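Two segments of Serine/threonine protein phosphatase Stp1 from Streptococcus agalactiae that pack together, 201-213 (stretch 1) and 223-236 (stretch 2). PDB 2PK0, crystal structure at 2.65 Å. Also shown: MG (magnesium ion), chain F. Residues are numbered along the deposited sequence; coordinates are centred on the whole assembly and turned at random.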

# COMPACT_ATOMS: atom_id res chain seq x y z
N ASN A 201 -9.98 0.70 7.59
CA ASN A 201 -10.89 1.56 8.35
C ASN A 201 -12.24 0.89 8.56
O ASN A 201 -12.92 1.18 9.52
CB ASN A 201 -11.09 2.92 7.67
CG ASN A 201 -9.82 3.79 7.69
OD1 ASN A 201 -8.87 3.54 8.45
ND2 ASN A 201 -9.82 4.80 6.85
N MET A 202 -12.61 -0.01 7.65
CA MET A 202 -13.87 -0.72 7.73
C MET A 202 -13.77 -2.09 8.41
O MET A 202 -14.70 -2.53 9.05
CB MET A 202 -14.47 -0.86 6.33
CG MET A 202 -14.79 0.46 5.61
SD MET A 202 -15.99 1.56 6.41
CE MET A 202 -14.92 2.90 6.96
N LEU A 203 -12.62 -2.76 8.28
CA LEU A 203 -12.43 -4.12 8.83
C LEU A 203 -11.38 -4.15 9.92
O LEU A 203 -10.36 -3.48 9.80
CB LEU A 203 -11.91 -5.06 7.76
CG LEU A 203 -12.85 -5.84 6.87
CD1 LEU A 203 -13.96 -4.98 6.33
CD2 LEU A 203 -12.08 -6.47 5.73
N SER A 204 -11.58 -4.94 10.96
CA SER A 204 -10.52 -5.16 11.92
C SER A 204 -9.50 -6.16 11.36
O SER A 204 -9.79 -6.88 10.40
CB SER A 204 -11.09 -5.67 13.25
OG SER A 204 -11.31 -7.07 13.19
N ASN A 205 -8.31 -6.20 11.95
CA ASN A 205 -7.27 -7.15 11.51
C ASN A 205 -7.73 -8.60 11.55
O ASN A 205 -7.54 -9.37 10.59
CB ASN A 205 -6.04 -6.98 12.39
CG ASN A 205 -5.46 -5.58 12.31
OD1 ASN A 205 -5.80 -4.80 11.41
ND2 ASN A 205 -4.58 -5.25 13.25
N ALA A 206 -8.38 -8.96 12.64
CA ALA A 206 -8.91 -10.29 12.82
C ALA A 206 -10.01 -10.62 11.80
O ALA A 206 -10.08 -11.75 11.33
CB ALA A 206 -9.38 -10.46 14.23
N ASP A 207 -10.83 -9.62 11.44
CA ASP A 207 -11.81 -9.74 10.34
C ASP A 207 -11.16 -10.13 9.02
O ASP A 207 -11.71 -10.96 8.28
CB ASP A 207 -12.60 -8.44 10.13
CG ASP A 207 -13.53 -8.10 11.30
OD1 ASP A 207 -13.96 -9.02 12.03
OD2 ASP A 207 -13.81 -6.90 11.50
N ILE A 208 -10.01 -9.52 8.72
CA ILE A 208 -9.25 -9.78 7.49
C ILE A 208 -8.71 -11.19 7.56
O ILE A 208 -8.86 -11.97 6.62
CB ILE A 208 -8.09 -8.77 7.30
CG1 ILE A 208 -8.63 -7.35 7.16
CG2 ILE A 208 -7.23 -9.11 6.08
CD1 ILE A 208 -7.57 -6.29 7.26
N ALA A 209 -8.11 -11.52 8.71
CA ALA A 209 -7.59 -12.87 8.99
C ALA A 209 -8.66 -13.96 8.83
O ALA A 209 -8.39 -15.04 8.34
CB ALA A 209 -6.98 -12.93 10.37
N THR A 210 -9.89 -13.63 9.23
CA THR A 210 -11.02 -14.53 9.12
C THR A 210 -11.38 -14.83 7.67
O THR A 210 -11.63 -15.99 7.32
CB THR A 210 -12.22 -13.94 9.87
OG1 THR A 210 -12.01 -14.15 11.27
CG2 THR A 210 -13.57 -14.56 9.43
N VAL A 211 -11.37 -13.80 6.82
CA VAL A 211 -11.78 -13.96 5.43
C VAL A 211 -10.80 -14.87 4.70
O VAL A 211 -11.17 -15.74 3.92
CB VAL A 211 -11.89 -12.61 4.71
CG1 VAL A 211 -12.05 -12.79 3.21
CG2 VAL A 211 -13.05 -11.79 5.25
N LEU A 212 -9.52 -14.72 5.04
CA LEU A 212 -8.48 -15.42 4.33
C LEU A 212 -8.29 -16.85 4.81
O LEU A 212 -7.56 -17.60 4.18
CB LEU A 212 -7.17 -14.65 4.45
CG LEU A 212 -7.14 -13.20 3.95
CD1 LEU A 212 -5.73 -12.66 4.14
CD2 LEU A 212 -7.59 -13.08 2.48
N THR A 213 -8.96 -17.22 5.90
CA THR A 213 -8.82 -18.57 6.48
C THR A 213 -9.68 -19.63 5.83
O THR A 213 -9.48 -20.80 6.07
CB THR A 213 -9.08 -18.61 8.00
OG1 THR A 213 -8.20 -19.57 8.61
CG2 THR A 213 -10.57 -18.92 8.33
N GLN A 223 -12.44 -10.56 -3.22
CA GLN A 223 -13.81 -10.10 -3.46
C GLN A 223 -14.60 -10.03 -2.15
O GLN A 223 -15.33 -9.07 -1.91
CB GLN A 223 -14.52 -10.98 -4.50
CG GLN A 223 -15.87 -10.45 -4.99
CD GLN A 223 -15.81 -8.97 -5.37
OE1 GLN A 223 -16.37 -8.11 -4.66
NE2 GLN A 223 -15.12 -8.66 -6.48
N ASP A 224 -14.41 -11.03 -1.29
CA ASP A 224 -15.05 -11.05 0.03
C ASP A 224 -14.59 -9.94 0.95
O ASP A 224 -15.34 -9.48 1.78
CB ASP A 224 -14.79 -12.38 0.73
CG ASP A 224 -15.62 -13.52 0.17
OD1 ASP A 224 -16.49 -13.28 -0.69
OD2 ASP A 224 -15.39 -14.66 0.61
N LEU A 225 -13.34 -9.53 0.80
CA LEU A 225 -12.77 -8.44 1.58
C LEU A 225 -13.42 -7.10 1.24
O LEU A 225 -13.73 -6.33 2.14
CB LEU A 225 -11.26 -8.35 1.37
CG LEU A 225 -10.34 -9.36 2.08
CD1 LEU A 225 -8.89 -9.07 1.73
CD2 LEU A 225 -10.51 -9.28 3.57
N ILE A 226 -13.65 -6.84 -0.05
CA ILE A 226 -14.21 -5.54 -0.41
C ILE A 226 -15.72 -5.50 -0.19
O ILE A 226 -16.28 -4.44 0.13
CB ILE A 226 -13.75 -5.02 -1.83
CG1 ILE A 226 -14.45 -5.76 -2.96
CG2 ILE A 226 -12.22 -5.11 -2.00
CD1 ILE A 226 -15.73 -5.13 -3.42
N THR A 227 -16.38 -6.65 -0.37
CA THR A 227 -17.81 -6.80 -0.11
C THR A 227 -18.08 -6.50 1.35
O THR A 227 -18.94 -5.67 1.66
CB THR A 227 -18.30 -8.23 -0.43
OG1 THR A 227 -18.10 -8.49 -1.83
CG2 THR A 227 -19.78 -8.43 -0.10
N LEU A 228 -17.31 -7.12 2.24
CA LEU A 228 -17.39 -6.84 3.67
C LEU A 228 -17.07 -5.38 4.02
O LEU A 228 -17.74 -4.80 4.86
CB LEU A 228 -16.46 -7.77 4.47
CG LEU A 228 -16.62 -7.69 5.99
CD1 LEU A 228 -18.07 -7.91 6.40
CD2 LEU A 228 -15.69 -8.66 6.70
N ALA A 229 -16.08 -4.80 3.36
CA ALA A 229 -15.73 -3.41 3.61
C ALA A 229 -16.86 -2.49 3.18
O ALA A 229 -17.12 -1.47 3.82
CB ALA A 229 -14.44 -3.06 2.92
N ASN A 230 -17.56 -2.87 2.11
CA ASN A 230 -18.74 -2.13 1.68
C ASN A 230 -19.90 -2.29 2.66
O ASN A 230 -20.58 -1.30 2.97
CB ASN A 230 -19.14 -2.55 0.26
CG ASN A 230 -18.25 -1.93 -0.80
OD1 ASN A 230 -17.86 -0.78 -0.68
ND2 ASN A 230 -17.93 -2.69 -1.85
N HIS A 231 -20.10 -3.52 3.16
CA HIS A 231 -21.16 -3.80 4.13
C HIS A 231 -20.94 -3.02 5.40
O HIS A 231 -21.88 -2.51 5.98
CB HIS A 231 -21.27 -5.28 4.47
CG HIS A 231 -22.08 -6.08 3.50
ND1 HIS A 231 -23.35 -5.72 3.11
CD2 HIS A 231 -21.80 -7.23 2.83
CE1 HIS A 231 -23.82 -6.60 2.25
NE2 HIS A 231 -22.89 -7.53 2.06
N ARG A 232 -19.69 -2.89 5.83
CA ARG A 232 -19.36 -2.06 6.98
C ARG A 232 -19.51 -0.56 6.73
O ARG A 232 -19.47 0.22 7.68
CB ARG A 232 -17.93 -2.33 7.45
CG ARG A 232 -17.69 -3.74 7.92
CD ARG A 232 -18.49 -4.09 9.15
NE ARG A 232 -18.23 -5.48 9.55
CZ ARG A 232 -17.21 -5.86 10.32
NH1 ARG A 232 -17.06 -7.14 10.63
NH2 ARG A 232 -16.34 -4.95 10.77
N GLY A 233 -19.67 -0.15 5.48
CA GLY A 233 -19.91 1.27 5.21
C GLY A 233 -19.42 1.76 3.86
O GLY A 233 -20.09 2.60 3.21
N GLY A 234 -18.27 1.24 3.45
CA GLY A 234 -17.65 1.60 2.17
C GLY A 234 -17.32 3.08 2.00
O GLY A 234 -17.35 3.59 0.87
N LEU A 235 -16.99 3.76 3.09
CA LEU A 235 -16.83 5.21 3.07
C LEU A 235 -15.67 5.74 2.26
O LEU A 235 -15.54 6.94 2.08
CB LEU A 235 -16.71 5.77 4.48
CG LEU A 235 -17.81 5.45 5.48
CD1 LEU A 235 -17.55 6.19 6.75
CD2 LEU A 235 -19.17 5.80 4.95
N ASP A 236 -14.81 4.86 1.77
CA ASP A 236 -13.64 5.29 1.04
C ASP A 236 -13.36 4.23 -0.01
O ASP A 236 -13.93 3.15 0.06
CB ASP A 236 -12.46 5.46 2.00
CG ASP A 236 -11.24 6.11 1.35
OD1 ASP A 236 -11.28 6.53 0.18
OD2 ASP A 236 -10.19 6.17 2.02
MG MG F . -8.18 6.20 1.28
O HOH W 1 -10.57 6.73 4.53
O HOH W 2 -8.63 7.76 -0.19
O HOH W 3 -7.76 8.00 2.40
O HOH W 4 -8.35 4.83 -0.39

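Two helices running in roughly opposite directions pack here through a small apolar seam, which is extended by a methionine beyond one end of the shorter helix and flanked by a single salt bridge. The axes of helix 205-212 and helix 223-231 approach to 9.9 Å, with 141° between their directions, a spacing that leaves room for branched aliphatic side chains between them.

Leu225 supplies much of the seam. Its CA-to-CB bond points sideways, but the extended m,t rotamer carries its methyls toward the other helix. Leu225 CD2 lies 3.9 Å from Leu203 CD2, 3.8 Å from Val211 CB and 4.1 Å from Ile208 CG2, while Leu225 CD1 is 4.3 Å from Leu212 CD2. Val211 points directly at the partner helix, and its compact, branched side chain fills the space where the backbones come near, 6.8 Å between Val211 CA and Leu225 CA. Val211 CG1 also rests 3.7 Å from Asp224 CB, so an acidic residue contributes a methylene here while Asp224 OD2 is hydrogen-bonded elsewhere in the structure.

Leu203 lies just before the first helix and reaches across with CD1, 3.8 Å from Leu228 CG and 3.6 Å from Ala229 CA. The small side chain of Ala229 suits this close approach: Met202 CA comes within 5.3 Å of Ala229 CA. Met202 points toward the second stretch and has the largest covered area of any residue in the contact. The long, flexible chain of Met202 follows the turn after the second helix, with Met202 CG 3.5 Å from Ala229 O, SD 3.7 Å from Gly234 N and CE 4.1 Å from Leu235 CG.

That turn is a Schellman motif, in which Gly234 N bonds to Ala229 O and Gly233 N to Asn230 O. Gly233 has a phi of 152°, and an ideal CB would be jammed against the preceding carbonyl oxygen and lie only 3.3 Å from Met202 SD. At Gly234 a CB would instead clash with Asn230 OD1.

At the exposed margin, Arg232 forms a salt bridge with Asp207. Arg232 NH2 donates to Asp207 OD2 at 3.3 Å, and NH1 makes a weak bond to the same Asp207 OD2 at 3.4 Å; the carboxylate oxygen meets the guanidinium at its edge, near its plane. Asp207 OD2 also accepts from Ser204 N at 3.0 Å, while Asp207 N donates to Ser204 OG at 3.1 Å. This reciprocal capping box closes the helix start and ties the salt bridge to it.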